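Local structure of peptidoglycan-recognition protein SA (Drosophila melanogaster, 1SXR) at residues C11-K15 / D130-C134; Y37-H41 / L147-S151; I74-F78 / R95-T99; H98-Y102 / Q152-T156; F115-P120 / Q157-L163. The protein binds peptidoglycan of Gram-positive bacteria as a pattern-recognition receptor of innate immunity and thereby activates the Toll pathway. One frame throughout, in Å; residues are numbered along the deposited sequence.

Contact 1: residues C11-K15 / D130-C134; sequences CPTIK and DLLAC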
# COMPACT_ATOMS: atom_id res chain seq x y z
N CYS A 11 7.18 14.56 -6.50
CA CYS A 11 5.81 14.14 -6.05
C CYS A 11 5.01 13.53 -7.21
O CYS A 11 4.70 14.23 -8.17
CB CYS A 11 5.06 15.33 -5.42
SG CYS A 11 5.34 15.60 -3.63
N PRO A 12 4.66 12.25 -7.12
CA PRO A 12 3.89 11.61 -8.19
C PRO A 12 2.45 12.14 -8.20
O PRO A 12 1.96 12.60 -7.17
CB PRO A 12 3.92 10.12 -7.81
CG PRO A 12 4.18 10.07 -6.34
CD PRO A 12 4.93 11.33 -6.00
N THR A 13 1.79 12.11 -9.34
CA THR A 13 0.41 12.56 -9.39
C THR A 13 -0.49 11.37 -9.04
O THR A 13 -0.47 10.36 -9.73
CB THR A 13 0.07 13.15 -10.78
OG1 THR A 13 -1.34 13.37 -10.89
CG2 THR A 13 0.39 12.14 -11.89
N ILE A 14 -1.26 11.48 -7.97
CA ILE A 14 -2.03 10.33 -7.49
C ILE A 14 -3.38 10.25 -8.18
O ILE A 14 -4.07 11.26 -8.34
CB ILE A 14 -2.20 10.41 -5.98
CG1 ILE A 14 -0.83 10.29 -5.30
CG2 ILE A 14 -3.13 9.30 -5.51
CD1 ILE A 14 -0.88 10.50 -3.80
N LYS A 15 -3.74 9.06 -8.64
CA LYS A 15 -5.03 8.88 -9.29
C LYS A 15 -6.05 8.64 -8.19
O LYS A 15 -6.12 7.56 -7.59
CB LYS A 15 -4.98 7.72 -10.27
CG LYS A 15 -4.61 8.11 -11.71
CD LYS A 15 -3.44 9.05 -11.74
CE LYS A 15 -2.92 9.28 -13.14
NZ LYS A 15 -1.48 9.73 -13.06
N ASP A 130 9.20 7.66 -5.07
CA ASP A 130 8.70 9.03 -5.20
C ASP A 130 7.54 9.29 -4.24
O ASP A 130 7.44 10.37 -3.68
CB ASP A 130 8.23 9.34 -6.61
CG ASP A 130 9.35 9.31 -7.62
OD1 ASP A 130 10.54 9.24 -7.22
OD2 ASP A 130 9.13 9.35 -8.85
N LEU A 131 6.66 8.30 -4.09
CA LEU A 131 5.52 8.45 -3.16
C LEU A 131 5.97 8.64 -1.69
O LEU A 131 5.40 9.46 -0.95
CB LEU A 131 4.55 7.25 -3.31
CG LEU A 131 3.27 7.29 -2.46
CD1 LEU A 131 2.34 8.44 -2.85
CD2 LEU A 131 2.55 5.94 -2.58
N LEU A 132 6.96 7.86 -1.28
CA LEU A 132 7.49 7.94 0.07
C LEU A 132 8.13 9.29 0.30
O LEU A 132 7.90 9.92 1.33
CB LEU A 132 8.51 6.84 0.30
CG LEU A 132 7.84 5.46 0.25
CD1 LEU A 132 8.88 4.36 0.32
CD2 LEU A 132 6.81 5.32 1.33
N ALA A 133 8.90 9.76 -0.68
CA ALA A 133 9.61 11.02 -0.46
C ALA A 133 8.62 12.16 -0.41
O ALA A 133 8.79 13.11 0.35
CB ALA A 133 10.62 11.26 -1.57
N CYS A 134 7.59 12.08 -1.25
CA CYS A 134 6.54 13.07 -1.25
C CYS A 134 5.76 13.07 0.07
O CYS A 134 5.45 14.14 0.62
CB CYS A 134 5.61 12.79 -2.44
SG CYS A 134 4.38 14.09 -2.67
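A disulfide ties the N-terminal segment 11-15 to the helix 122-137, joining parts of the chain more than a hundred residues apart. Cys11 SG and Cys134 SG lie 2.0 Å apart with a chi3 of 93°, close to the ideal for an unstrained bridge. The bond illustrates how a covalent link can be accompanied by apolar packing. No hydrogen bond crosses between the two segments. Pro12, next along, lays its ring on the helical turn 130-134, against Asp130, Leu131 and Cys134: Pro12 CD is 3.6 Å from Asp130 O and 3.9 Å from Cys134 CB, while Pro12 CG sits 3.8 Å from Leu131 N. The carboxylate of Asp130 is engaged by Gln126, one turn back in the same helix. Deeper in, Ile14 CD1 meets Leu131 CD1 at 3.9 Å, and both side chains also rest on Phe78 and Trp92. With Lys15 hydrogen-bonded through its backbone to strand 86-88, the segment runs from the clamp straight into the edge of the sheet. The contact is thus a disulfide staple between an N-terminal extension and a helix packed on the central sheet of a PGRP domain, a mixed alpha/beta fold.

Contact 2: residues Y37-H41 / L147-S151; sequences YVVIH and LIAGS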
# COMPACT_ATOMS: atom_id res chain seq x y z
N TYR A 37 5.32 4.51 10.11
CA TYR A 37 5.52 3.20 9.50
C TYR A 37 4.92 3.12 8.10
O TYR A 37 3.81 3.58 7.88
CB TYR A 37 4.83 2.14 10.37
CG TYR A 37 5.56 1.89 11.67
CD1 TYR A 37 6.70 1.09 11.70
CD2 TYR A 37 5.12 2.43 12.86
CE1 TYR A 37 7.38 0.84 12.87
CE2 TYR A 37 5.78 2.18 14.05
CZ TYR A 37 6.91 1.39 14.04
OH TYR A 37 7.58 1.11 15.22
N VAL A 38 5.66 2.50 7.18
CA VAL A 38 5.15 2.19 5.84
C VAL A 38 5.26 0.67 5.67
O VAL A 38 6.32 0.09 5.91
CB VAL A 38 6.00 2.88 4.77
CG1 VAL A 38 5.57 2.44 3.38
CG2 VAL A 38 5.90 4.38 4.92
N VAL A 39 4.16 0.03 5.29
CA VAL A 39 4.14 -1.42 5.12
C VAL A 39 3.99 -1.75 3.63
O VAL A 39 3.02 -1.29 2.99
CB VAL A 39 2.97 -2.09 5.86
CG1 VAL A 39 3.19 -3.63 5.82
CG2 VAL A 39 2.89 -1.54 7.30
N ILE A 40 4.91 -2.54 3.08
CA ILE A 40 4.85 -2.90 1.66
C ILE A 40 4.19 -4.27 1.49
O ILE A 40 4.50 -5.24 2.20
CB ILE A 40 6.28 -2.94 1.03
CG1 ILE A 40 7.01 -1.60 1.19
CG2 ILE A 40 6.18 -3.32 -0.46
CD1 ILE A 40 6.21 -0.42 0.68
N HIS A 41 3.28 -4.31 0.52
CA HIS A 41 2.49 -5.51 0.19
C HIS A 41 2.51 -5.72 -1.31
O HIS A 41 2.89 -4.85 -2.08
CB HIS A 41 1.03 -5.29 0.62
CG HIS A 41 0.80 -5.57 2.07
ND1 HIS A 41 0.78 -6.85 2.58
CD2 HIS A 41 0.58 -4.73 3.12
CE1 HIS A 41 0.55 -6.79 3.88
NE2 HIS A 41 0.42 -5.52 4.24
N LEU A 147 10.34 1.53 7.19
CA LEU A 147 9.78 0.76 6.07
C LEU A 147 9.83 -0.72 6.41
O LEU A 147 10.90 -1.26 6.74
CB LEU A 147 10.61 1.03 4.80
CG LEU A 147 10.14 0.31 3.53
CD1 LEU A 147 8.93 1.06 2.99
CD2 LEU A 147 11.24 0.26 2.47
N ILE A 148 8.70 -1.41 6.31
CA ILE A 148 8.70 -2.85 6.54
C ILE A 148 7.85 -3.58 5.51
O ILE A 148 7.00 -2.98 4.87
CB ILE A 148 8.17 -3.21 7.95
CG1 ILE A 148 6.75 -2.67 8.15
CG2 ILE A 148 9.06 -2.61 9.04
CD1 ILE A 148 6.13 -3.15 9.47
N ALA A 149 8.13 -4.87 5.37
CA ALA A 149 7.29 -5.80 4.61
C ALA A 149 6.17 -6.38 5.47
O ALA A 149 6.35 -6.67 6.65
CB ALA A 149 8.15 -6.95 4.05
N GLY A 150 5.02 -6.61 4.86
CA GLY A 150 3.93 -7.24 5.59
C GLY A 150 4.35 -8.50 6.33
O GLY A 150 3.93 -8.74 7.46
N SER A 151 5.16 -9.31 5.65
CA SER A 151 5.57 -10.62 6.16
C SER A 151 6.38 -10.51 7.45
O SER A 151 6.50 -11.49 8.20
CB SER A 151 6.34 -11.38 5.08
OG SER A 151 7.55 -10.71 4.75
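Tyr37 enters this parallel pairing from the side, its ring meeting that of Tyr102 edge-to-face. Val38 begins the ladder: its carbonyl accepts a hydrogen bond from the next strand, Ile148 N to Val38 O at 2.8 Å, and the same oxygen receives a CA-H...O contact from Leu147 CA at 3.5 Å. The side chain of Val38 lies on the face shared with Leu147, where Val38 CG1 and Leu147 CD1 approach to 3.7 Å. Val39 points to the other face, alongside Ile148, with Val39 CG2 4.1 Å from Ile148 CG1; its CA adds a second CA-H...O contact, 3.3 Å to Ile148 O. Ile40 uses both of its backbone polar groups, Ile40 N giving to Ile148 O at 2.8 Å and Ile40 O accepting from Gly150 N at 3.0 Å, while Ile40 CG1 packs on Leu147 CD1 at 3.7 Å. At His41 the neighbouring strand ends and its backbone turns away, and His41 CE1 comes within 3.8 Å of Gly150 CA. A beta carbon on Gly150 would collide with that ring, whose nitrogens are hydrogen-bonded to Ser158 and Thr99. The principle is general to parallel pairing: Ile148 bonds to Val38 and Ile40, and Ile40 to Ile148 and Gly150 just past the strand; these three bonds pair backbone groups within an apolar interior and hold the edge strand 145-149 in register.

Contact 3: residues I74-F78 / R95-T99; sequences ISYNF and RGAHT. With EDO (1,2-ethanediol), chain D.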
# COMPACT_ATOMS: atom_id res chain seq x y z
N ILE A 74 -11.06 -0.33 0.06
CA ILE A 74 -9.90 -1.11 -0.35
C ILE A 74 -8.85 -1.06 0.78
O ILE A 74 -8.63 -0.01 1.42
CB ILE A 74 -9.36 -0.60 -1.70
CG1 ILE A 74 -8.49 -1.66 -2.39
CG2 ILE A 74 -8.80 0.78 -1.64
CD1 ILE A 74 -8.54 -1.51 -3.90
N SER A 75 -8.22 -2.21 1.07
CA SER A 75 -7.49 -2.34 2.35
C SER A 75 -6.26 -1.44 2.41
O SER A 75 -5.90 -0.91 3.48
CB SER A 75 -7.07 -3.79 2.57
OG SER A 75 -6.11 -4.15 1.58
N TYR A 76 -5.61 -1.29 1.26
CA TYR A 76 -4.32 -0.56 1.19
C TYR A 76 -4.53 0.93 1.13
O TYR A 76 -5.53 1.39 0.57
CB TYR A 76 -3.54 -1.00 -0.07
CG TYR A 76 -3.52 -2.50 -0.25
CD1 TYR A 76 -2.74 -3.30 0.56
CD2 TYR A 76 -4.29 -3.09 -1.22
CE1 TYR A 76 -2.75 -4.70 0.39
CE2 TYR A 76 -4.29 -4.46 -1.42
CZ TYR A 76 -3.53 -5.25 -0.60
OH TYR A 76 -3.51 -6.62 -0.78
N ASN A 77 -3.58 1.72 1.64
CA ASN A 77 -3.69 3.17 1.45
C ASN A 77 -3.46 3.59 -0.00
O ASN A 77 -4.14 4.47 -0.50
CB ASN A 77 -2.76 3.91 2.40
CG ASN A 77 -3.18 3.75 3.86
OD1 ASN A 77 -2.76 2.83 4.52
ND2 ASN A 77 -4.08 4.62 4.33
N PHE A 78 -2.49 2.94 -0.66
CA PHE A 78 -2.16 3.18 -2.09
C PHE A 78 -1.82 1.89 -2.78
O PHE A 78 -1.36 0.92 -2.15
CB PHE A 78 -0.95 4.11 -2.20
CG PHE A 78 -1.21 5.47 -1.62
CD1 PHE A 78 -1.97 6.38 -2.33
CD2 PHE A 78 -0.73 5.80 -0.36
CE1 PHE A 78 -2.27 7.65 -1.78
CE2 PHE A 78 -1.02 7.04 0.20
CZ PHE A 78 -1.79 7.96 -0.50
N ARG A 95 -7.18 5.23 8.16
CA ARG A 95 -6.84 3.89 8.61
C ARG A 95 -7.36 2.87 7.61
O ARG A 95 -8.57 2.86 7.31
CB ARG A 95 -7.48 3.64 9.98
CG ARG A 95 -7.17 2.26 10.54
CD ARG A 95 -7.30 2.23 12.05
NE ARG A 95 -8.68 2.09 12.44
CZ ARG A 95 -9.30 2.72 13.44
NH1 ARG A 95 -8.71 3.68 14.15
NH2 ARG A 95 -10.56 2.41 13.66
N GLY A 96 -6.47 2.01 7.13
CA GLY A 96 -6.83 0.97 6.17
C GLY A 96 -7.01 -0.37 6.90
O GLY A 96 -7.26 -0.39 8.11
N ALA A 97 -6.87 -1.48 6.16
CA ALA A 97 -7.11 -2.82 6.72
C ALA A 97 -6.09 -3.83 6.14
O ALA A 97 -6.39 -5.03 6.01
CB ALA A 97 -8.52 -3.26 6.40
N HIS A 98 -4.90 -3.34 5.81
CA HIS A 98 -3.87 -4.16 5.14
C HIS A 98 -2.98 -4.97 6.08
O HIS A 98 -2.47 -6.01 5.66
CB HIS A 98 -2.98 -3.27 4.28
CG HIS A 98 -2.50 -2.07 5.03
ND1 HIS A 98 -1.39 -2.10 5.85
CD2 HIS A 98 -3.07 -0.85 5.18
CE1 HIS A 98 -1.28 -0.92 6.45
NE2 HIS A 98 -2.27 -0.14 6.05
N THR A 99 -2.76 -4.51 7.31
CA THR A 99 -1.78 -5.14 8.19
C THR A 99 -2.19 -4.99 9.63
O THR A 99 -2.01 -3.91 10.19
CB THR A 99 -0.43 -4.43 8.06
OG1 THR A 99 -0.09 -4.31 6.67
CG2 THR A 99 0.70 -5.27 8.67
C1 EDO D . -7.10 -8.27 1.69
O1 EDO D . -6.90 -8.93 2.95
C2 EDO D . -5.84 -7.51 1.29
O2 EDO D . -5.39 -6.69 2.38
O HOH W 1 -3.58 2.15 7.15
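The CB of His98 packs against the Tyr76 ring, His98 CB standing 3.7 Å from Tyr76 CD1, and the imidazole brings its edge to the backbone, with His98 CD2 3.3 Å from Ser75 O. That same carbonyl accepts a direct hydrogen bond, from Ala97 N to Ser75 O at 2.9 Å, and a CA-H...O contact from Gly96 CA at 3.4 Å. A beta carbon at Gly96 would run into this oxygen. Two loops of the amidase-like PGRP domain are joined here, beside the groove: residues 71-76 are inferred to bind peptidoglycan, and a 1,2-ethanediol, probably from the crystallisation liquor, hydrogen-bonds through its O2 to Ser75 OG at 2.8 Å. Further in, a water bridges the loops, 2.8 Å from Asn77 OD1 and 2.9 Å from both Gly96 N and His98 NE2. Asn77 ND2 is held by the carbonyls of Gly91 and Leu94, while on the far side of the imidazole His98 ND1 shares a 2.7 Å hydrogen bond with Thr99 OG1.

Contact 4: residues H98-Y102 / Q152-T156; sequences HTYGY and QVIST. With SO4 (sulfate ion), chain C.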
# COMPACT_ATOMS: atom_id res chain seq x y z
N HIS A 98 -4.90 -3.34 5.81
CA HIS A 98 -3.87 -4.16 5.14
C HIS A 98 -2.98 -4.97 6.08
O HIS A 98 -2.47 -6.01 5.66
CB HIS A 98 -2.98 -3.27 4.28
CG HIS A 98 -2.50 -2.07 5.03
ND1 HIS A 98 -1.39 -2.10 5.85
CD2 HIS A 98 -3.07 -0.85 5.18
CE1 HIS A 98 -1.28 -0.92 6.45
NE2 HIS A 98 -2.27 -0.14 6.05
N THR A 99 -2.76 -4.51 7.31
CA THR A 99 -1.78 -5.14 8.19
C THR A 99 -2.19 -4.99 9.63
O THR A 99 -2.01 -3.91 10.19
CB THR A 99 -0.43 -4.43 8.06
OG1 THR A 99 -0.09 -4.31 6.67
CG2 THR A 99 0.70 -5.27 8.67
N TYR A 100 -2.70 -6.06 10.25
CA TYR A 100 -3.05 -5.99 11.65
C TYR A 100 -1.91 -5.43 12.50
O TYR A 100 -0.74 -5.86 12.39
CB TYR A 100 -3.45 -7.38 12.20
CG TYR A 100 -3.42 -7.39 13.72
CD1 TYR A 100 -4.43 -6.80 14.43
CD2 TYR A 100 -2.35 -7.95 14.43
CE1 TYR A 100 -4.41 -6.76 15.81
CE2 TYR A 100 -2.32 -7.92 15.84
CZ TYR A 100 -3.37 -7.31 16.52
OH TYR A 100 -3.38 -7.26 17.91
N GLY A 101 -2.23 -4.43 13.33
CA GLY A 101 -1.23 -3.82 14.21
C GLY A 101 -0.55 -2.62 13.59
O GLY A 101 0.12 -1.82 14.29
N TYR A 102 -0.71 -2.49 12.27
CA TYR A 102 -0.08 -1.40 11.52
C TYR A 102 -1.06 -0.62 10.66
O TYR A 102 -0.65 0.10 9.75
CB TYR A 102 1.12 -1.91 10.69
CG TYR A 102 2.34 -2.20 11.58
CD1 TYR A 102 3.29 -1.23 11.80
CD2 TYR A 102 2.47 -3.41 12.21
CE1 TYR A 102 4.36 -1.48 12.65
CE2 TYR A 102 3.55 -3.69 13.05
CZ TYR A 102 4.49 -2.70 13.25
OH TYR A 102 5.57 -2.92 14.06
N GLN A 152 6.92 -9.33 7.71
CA GLN A 152 7.73 -9.17 8.94
C GLN A 152 6.87 -9.09 10.19
O GLN A 152 7.38 -9.31 11.29
CB GLN A 152 8.61 -7.92 8.85
CG GLN A 152 9.64 -7.98 7.76
CD GLN A 152 10.48 -6.72 7.74
OE1 GLN A 152 10.32 -5.87 6.87
NE2 GLN A 152 11.40 -6.60 8.72
N VAL A 153 5.59 -8.76 10.04
CA VAL A 153 4.73 -8.49 11.20
C VAL A 153 3.42 -9.28 11.28
O VAL A 153 2.82 -9.35 12.34
CB VAL A 153 4.47 -6.98 11.36
CG1 VAL A 153 5.81 -6.26 11.61
CG2 VAL A 153 3.82 -6.41 10.08
N ILE A 154 2.96 -9.83 10.16
CA ILE A 154 1.79 -10.72 10.21
C ILE A 154 2.09 -11.98 9.42
O ILE A 154 3.13 -12.08 8.76
CB ILE A 154 0.48 -10.03 9.67
CG1 ILE A 154 0.65 -9.61 8.21
CG2 ILE A 154 0.07 -8.82 10.55
CD1 ILE A 154 -0.63 -9.08 7.61
N SER A 155 1.22 -12.97 9.53
CA SER A 155 1.42 -14.23 8.84
C SER A 155 0.99 -14.12 7.39
O SER A 155 -0.17 -14.32 7.06
CB SER A 155 0.66 -15.37 9.53
OG SER A 155 1.17 -15.60 10.83
N THR A 156 1.94 -13.78 6.53
CA THR A 156 1.68 -13.58 5.11
C THR A 156 2.98 -13.74 4.34
O THR A 156 4.07 -13.58 4.91
CB THR A 156 1.09 -12.15 4.87
OG1 THR A 156 0.77 -11.97 3.47
CG2 THR A 156 2.12 -11.07 5.15
S SO4 C . -4.75 -1.74 13.94
O1 SO4 C . -3.43 -1.31 13.49
O2 SO4 C . -5.18 -2.87 13.16
O3 SO4 C . -5.71 -0.70 13.70
O4 SO4 C . -4.66 -2.15 15.32
O HOH W 2 1.39 -6.81 13.77
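No direct hydrogen bond crosses this contact; one water supplies the polar link, donating to Tyr100 O at 2.7 Å and to Val153 O at 3.2 Å. The two protons of the water thus serve two carbonyl acceptors. Apolar packing does the rest. Thr99 turns its methyl to the other loop, Thr99 CG2 lying 3.6 Å from Val153 CG2 and 4.1 Å from Ile154 CG2, while its hydroxyl faces the histidines: Thr99 OG1 is 2.7 Å from His98 ND1 in a hydrogen bond and is bonded also to His41. Ile154 CG2 reaches Tyr100 O at 3.6 Å and Tyr100 CB at 4.1 Å. Next to it, Val153 CG1 touches Tyr102 CE2 at 3.7 Å, and the hydroxyl of that tyrosine is hydrogen-bonded to the backbone O of His178, in the C-terminal histidine run that is evidently a purification tag. Residues Thr99 to Tyr102 form a type II beta turn, closed by Tyr102 N to Thr99 O at 2.8 Å, with Gly101 at the position where positive phi is needed. A sulfate, probably from the crystallisation liquor, takes a weak hydrogen bond from Gly101 N to its O2 at 3.3 Å. Thr156, inferred to interact with peptidoglycan, lies at the end of segment 152-156. The chemistry implies that methyl packing and a single water, rather than a direct polar bond, hold the turn against the loop leading to that site.

Contact 5: residues F115-P120 / Q157-L163; sequences FVDKLP and QSPGLTL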
# COMPACT_ATOMS: atom_id res chain seq x y z
N PHE A 115 4.63 -10.87 -6.73
CA PHE A 115 6.08 -10.62 -6.81
C PHE A 115 6.88 -11.61 -5.95
O PHE A 115 7.95 -11.30 -5.39
CB PHE A 115 6.37 -9.14 -6.53
CG PHE A 115 5.62 -8.24 -7.46
CD1 PHE A 115 6.00 -8.16 -8.80
CD2 PHE A 115 4.49 -7.52 -7.06
CE1 PHE A 115 5.30 -7.41 -9.69
CE2 PHE A 115 3.80 -6.75 -7.94
CZ PHE A 115 4.20 -6.68 -9.27
N VAL A 116 6.37 -12.83 -5.84
CA VAL A 116 7.16 -13.89 -5.22
C VAL A 116 8.43 -14.15 -6.02
O VAL A 116 9.50 -14.29 -5.42
CB VAL A 116 6.37 -15.20 -5.05
CG1 VAL A 116 7.28 -16.29 -4.46
CG2 VAL A 116 5.14 -14.97 -4.19
N ASP A 117 8.33 -14.17 -7.35
CA ASP A 117 9.40 -14.67 -8.25
C ASP A 117 9.96 -13.62 -9.21
O ASP A 117 10.86 -13.93 -10.02
CB ASP A 117 8.89 -15.85 -9.11
CG ASP A 117 8.59 -17.11 -8.30
OD1 ASP A 117 9.34 -17.44 -7.37
OD2 ASP A 117 7.61 -17.86 -8.56
N LYS A 118 9.45 -12.39 -9.16
CA LYS A 118 9.93 -11.32 -10.01
C LYS A 118 9.71 -10.00 -9.30
O LYS A 118 8.99 -9.96 -8.31
CB LYS A 118 9.15 -11.30 -11.33
CG LYS A 118 7.66 -10.97 -11.15
CD LYS A 118 6.87 -10.97 -12.45
CE LYS A 118 5.46 -10.39 -12.22
NZ LYS A 118 4.53 -10.65 -13.35
N LEU A 119 10.29 -8.94 -9.84
CA LEU A 119 10.12 -7.60 -9.27
C LEU A 119 9.05 -6.84 -10.03
O LEU A 119 8.79 -7.12 -11.21
CB LEU A 119 11.43 -6.82 -9.35
CG LEU A 119 12.56 -7.17 -8.40
CD1 LEU A 119 13.74 -6.27 -8.71
CD2 LEU A 119 12.12 -7.00 -6.96
N PRO A 120 8.45 -5.84 -9.39
CA PRO A 120 7.65 -4.86 -10.12
C PRO A 120 8.52 -4.15 -11.16
O PRO A 120 9.75 -4.19 -11.06
CB PRO A 120 7.22 -3.87 -9.03
CG PRO A 120 7.24 -4.69 -7.76
CD PRO A 120 8.48 -5.57 -7.93
N GLN A 157 2.88 -14.06 3.05
CA GLN A 157 4.04 -14.07 2.17
C GLN A 157 4.24 -12.71 1.53
O GLN A 157 5.28 -12.42 0.97
CB GLN A 157 3.89 -15.10 1.06
CG GLN A 157 3.70 -16.54 1.52
CD GLN A 157 4.12 -17.56 0.46
OE1 GLN A 157 4.64 -17.18 -0.60
NE2 GLN A 157 3.92 -18.83 0.75
N SER A 158 3.20 -11.87 1.59
CA SER A 158 3.26 -10.54 0.99
C SER A 158 4.43 -9.74 1.58
O SER A 158 4.62 -9.76 2.80
CB SER A 158 1.92 -9.84 1.28
OG SER A 158 1.86 -8.57 0.71
N PRO A 159 5.20 -9.00 0.78
CA PRO A 159 4.97 -8.68 -0.63
C PRO A 159 5.60 -9.61 -1.66
O PRO A 159 5.77 -9.20 -2.82
CB PRO A 159 5.68 -7.34 -0.78
CG PRO A 159 6.90 -7.47 0.14
CD PRO A 159 6.39 -8.27 1.32
N GLY A 160 5.94 -10.83 -1.24
CA GLY A 160 6.59 -11.79 -2.14
C GLY A 160 8.08 -11.74 -1.89
O GLY A 160 8.64 -10.67 -1.78
N LEU A 161 8.74 -12.91 -1.84
CA LEU A 161 10.18 -12.97 -1.49
C LEU A 161 11.07 -12.08 -2.36
O LEU A 161 11.96 -11.41 -1.85
CB LEU A 161 10.68 -14.40 -1.57
CG LEU A 161 12.13 -14.59 -1.11
CD1 LEU A 161 12.30 -14.02 0.30
CD2 LEU A 161 12.52 -16.07 -1.15
N THR A 162 10.85 -12.09 -3.67
CA THR A 162 11.71 -11.31 -4.56
C THR A 162 11.59 -9.81 -4.28
O THR A 162 12.58 -9.06 -4.26
CB THR A 162 11.41 -11.62 -6.01
OG1 THR A 162 11.79 -12.98 -6.28
CG2 THR A 162 12.30 -10.80 -6.94
N LEU A 163 10.37 -9.36 -4.03
CA LEU A 163 10.17 -7.96 -3.73
C LEU A 163 10.67 -7.60 -2.31
O LEU A 163 11.23 -6.52 -2.10
CB LEU A 163 8.70 -7.60 -3.94
CG LEU A 163 8.26 -6.17 -3.61
CD1 LEU A 163 9.17 -5.10 -4.22
CD2 LEU A 163 6.82 -5.96 -4.06
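Gln157 opens the second segment at the outer margin, its OE1 4.2 Å from Val116 CG2. Ser158 turns away from loop 115-120 and gives its hydroxyl to hydrogen bonds with His41 and the backbone of His42. A cis peptide then leads into Pro159, whose carbonyl oxygen lies 3.8 Å from Phe115 CB; the reversal is secured by Gly160 N bonding to Gln157 O at 2.8 Å. Gly160 is the N-cap of helix 161-167 and passes tight against the other loop, Gly160 CA being 3.8 Å from Val116 CA. With positive phi and no space for a beta carbon beside Phe115 C and Val116 N, glycine suits this position on two counts. Leu161 starts the helix, and Thr162 makes the principal polar anchor: Val116 O accepts from Thr162 N at 3.1 Å and from Thr162 OG1 at 2.8 Å. The methyl of Thr162 faces the other way along the loop, its CG2 3.8 Å from Leu119 CD2. Leu163 adds a weak hydrogen bond, Leu163 N to Phe115 O at 3.4 Å, and packs inward, with Leu163 CB 3.8 Å from Phe115 CB and Leu163 CD1 3.8 Å from Pro120 CD. As the first-turn amides of any helix lack partners within it, a distant loop serves here: the carbonyl of Val116, and more weakly that of Phe115, accept from these amides, while leucine and proline contacts seal the joint.

In the fold
Contact 2 lies nearest the middle of this set, joining strands 35-42 and 145-149 of the six-stranded mixed sheet, and touches each of contacts 1, 3, 4 and 5. Contact 1, centred about 17 Å away, packs helix 122-137 on the sheet through Leu132 and ties the start of the modelled chain to that helix. Contacts 3 and 4 share His98 and Thr99, their centres about 11 Å apart, and contact 4 leads through Thr156 directly into contact 5. Along the chain the segments of contact 3 lie between those of contact 2, whereas contacts 2, 4 and 5 interleave. His41 hydrogen-bonds to Thr99 and Ser158, joining the sheet end to loops that probably border the peptidoglycan-binding groove.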